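Local coordinates for putative enoyl-CoA hydratase (Streptomyces coelicolor A3, PDB 3G64), which probably acts on acyl-CoA thioesters as a member of the enoyl-CoA hydratase/isomerase (crotonase) family, perhaps hydrating enoyl-CoA double bonds, at residues Arg145-Phe150 with Gly182-Ala187. Numbering follows the deposited sequence.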
loop_
_atom_site.group_PDB
_atom_site.type_symbol
_atom_site.label_atom_id
_atom_site.label_comp_id
_atom_site.label_asym_id
_atom_site.label_seq_id
_atom_site.Cartn_x
_atom_site.Cartn_y
_atom_site.Cartn_z
ATOM N N ARG A 145 16.655 6.043 -14.964
ATOM C CA ARG A 145 16.973 6.618 -13.660
ATOM C C ARG A 145 15.863 7.576 -13.166
ATOM O O ARG A 145 15.739 8.697 -13.680
ATOM C CB ARG A 145 18.259 7.438 -13.730
ATOM C CG ARG A 145 19.444 6.700 -14.349
ATOM C CD ARG A 145 20.653 7.621 -14.548
ATOM N NE ARG A 145 21.745 6.861 -13.998
ATOM C CZ ARG A 145 22.530 7.230 -12.993
ATOM N NH1 ARG A 145 22.466 8.447 -12.453
ATOM N NH2 ARG A 145 23.433 6.358 -12.566
ATOM N N PHE A 146 15.099 7.146 -12.163
ATOM C CA PHE A 146 14.096 7.993 -11.509
ATOM C C PHE A 146 14.728 8.878 -10.452
ATOM O O PHE A 146 15.621 8.443 -9.700
ATOM C CB PHE A 146 13.055 7.150 -10.764
ATOM C CG PHE A 146 12.217 6.274 -11.625
ATOM C CD1 PHE A 146 10.968 6.701 -12.068
ATOM C CD2 PHE A 146 12.639 4.968 -11.924
ATOM C CE1 PHE A 146 10.136 5.839 -12.834
ATOM C CE2 PHE A 146 11.824 4.104 -12.694
ATOM C CZ PHE A 146 10.581 4.552 -13.158
ATOM N N ALA A 147 14.261 10.112 -10.369
ATOM C CA ALA A 147 14.654 10.950 -9.255
ATOM C C ALA A 147 13.500 11.870 -8.868
ATOM O O ALA A 147 13.036 12.670 -9.669
ATOM C CB ALA A 147 15.933 11.767 -9.608
ATOM N N PHE A 148 13.013 11.726 -7.642
ATOM C CA PHE A 148 11.900 12.574 -7.173
ATOM C C PHE A 148 12.504 13.727 -6.431
ATOM O O PHE A 148 12.492 13.747 -5.206
ATOM C CB PHE A 148 10.959 11.747 -6.284
ATOM C CG PHE A 148 10.243 10.657 -7.040
ATOM C CD1 PHE A 148 9.021 10.913 -7.660
ATOM C CD2 PHE A 148 10.810 9.408 -7.179
ATOM C CE1 PHE A 148 8.357 9.908 -8.377
ATOM C CE2 PHE A 148 10.146 8.394 -7.901
ATOM C CZ PHE A 148 8.914 8.659 -8.495
ATOM N N LEU A 149 13.080 14.665 -7.183
ATOM C CA LEU A 149 14.023 15.615 -6.623
ATOM C C LEU A 149 13.449 17.017 -6.275
ATOM O O LEU A 149 14.170 18.001 -6.217
ATOM C CB LEU A 149 15.260 15.698 -7.525
ATOM C CG LEU A 149 14.965 15.820 -9.009
ATOM C CD1 LEU A 149 14.051 17.055 -9.252
ATOM C CD2 LEU A 149 16.281 15.901 -9.801
ATOM N N PHE A 150 12.146 17.097 -6.013
ATOM C CA PHE A 150 11.556 18.382 -5.602
ATOM C C PHE A 150 12.233 19.073 -4.425
ATOM O O PHE A 150 12.413 20.307 -4.433
ATOM C CB PHE A 150 10.060 18.156 -5.311
ATOM C CG PHE A 150 9.365 17.483 -6.454
ATOM C CD1 PHE A 150 9.131 18.185 -7.627
ATOM C CD2 PHE A 150 9.050 16.139 -6.396
ATOM C CE1 PHE A 150 8.537 17.566 -8.719
ATOM C CE2 PHE A 150 8.441 15.508 -7.477
ATOM C CZ PHE A 150 8.173 16.237 -8.638
ATOM N N GLY A 182 15.505 12.693 -2.509
ATOM C CA GLY A 182 15.617 12.949 -3.931
ATOM C C GLY A 182 16.801 12.254 -4.610
ATOM O O GLY A 182 17.292 12.743 -5.621
ATOM N N ASP A 183 17.262 11.130 -4.063
ATOM C CA ASP A 183 18.368 10.382 -4.675
ATOM C C ASP A 183 17.912 9.565 -5.883
ATOM O O ASP A 183 16.759 9.132 -5.986
ATOM C CB ASP A 183 19.044 9.458 -3.649
ATOM C CG ASP A 183 19.931 10.221 -2.652
ATOM O OD1 ASP A 183 20.331 11.368 -2.955
ATOM O OD2 ASP A 183 20.232 9.678 -1.560
ATOM N N THR A 184 18.835 9.343 -6.803
ATOM C CA THR A 184 18.553 8.557 -7.998
ATOM C C THR A 184 18.224 7.095 -7.693
ATOM O O THR A 184 18.850 6.455 -6.850
ATOM C CB THR A 184 19.737 8.662 -9.009
ATOM O OG1 THR A 184 19.819 10.015 -9.435
ATOM C CG2 THR A 184 19.509 7.781 -10.243
ATOM N N VAL A 185 17.185 6.599 -8.355
ATOM C CA VAL A 185 16.780 5.219 -8.246
ATOM C C VAL A 185 17.071 4.588 -9.599
ATOM O O VAL A 185 16.385 4.872 -10.581
ATOM C CB VAL A 185 15.285 5.065 -7.913
ATOM C CG1 VAL A 185 14.911 3.594 -7.858
ATOM C CG2 VAL A 185 14.940 5.735 -6.566
ATOM N N ARG A 186 18.104 3.749 -9.646
ATOM C CA ARG A 186 18.460 3.033 -10.880
ATOM C C ARG A 186 17.498 1.876 -11.174
ATOM O O ARG A 186 16.693 1.480 -10.324
ATOM C CB ARG A 186 19.906 2.523 -10.817
ATOM C CG ARG A 186 20.898 3.509 -10.224
ATOM C CD ARG A 186 22.340 3.016 -10.416
ATOM N NE ARG A 186 22.898 2.322 -9.252
ATOM C CZ ARG A 186 22.950 0.997 -9.087
ATOM N NH1 ARG A 186 22.444 0.158 -9.992
ATOM N NH2 ARG A 186 23.501 0.505 -7.985
ATOM N N ALA A 187 17.583 1.327 -12.382
ATOM C CA ALA A 187 16.660 0.263 -12.795
ATOM C C ALA A 187 16.529 -0.966 -11.853
ATOM O O ALA A 187 15.427 -1.450 -11.639
ATOM C CB ALA A 187 16.996 -0.212 -14.246
HETATM O O HOH W 1 14.144 10.115 -5.655
#
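Phe146 and Val185 form the one firm antiparallel pair between 145-150 and 182-187, a hydrogen-bonded bridge in the small three-stranded sheet beside the main crotonase sheet. Val185 N gives Phe146 O a nearly straight bond of 2.8 Å (168°), in the carbonyl plane; the return bond, Phe146 N to Val185 O, is longer at 3.1 Å and more bent, its donor tilted 24° from that plane. Thr184 CA adds a C-H···O contact to Phe146 O at 3.4 Å. On the buried face, Phe146 CB lies 4.2 Å from Val185 CB; chi1 (-64°) sets Phe146 CG beside the backbone N, and the ring edge, at CD2, meets Val185 O in the ring plane. Ala190 of helix 187-193 touches both side chains. Past Ala147 the direct ladder stops and a water bridges Phe148 N and Asp183 O, 2.8 Å from each; beyond it Gly182 CA makes a C-H···O contact with Phe148 O at 3.5 Å. The side of Arg145, Thr184 and Arg186, all exposed, is looser: Thr184 CG2 lies over one face of the Arg145 guanidinium, 3.8 Å from NH1, while Arg186, in one of two conformers, runs alongside Arg145. Asp183 OD1 forms salt bridges with Arg152 and with Arg215 of a second subunit. Main-chain bonds and buried apolar groups thus join the segments, whereas the two like-charged arginines probably add little attraction.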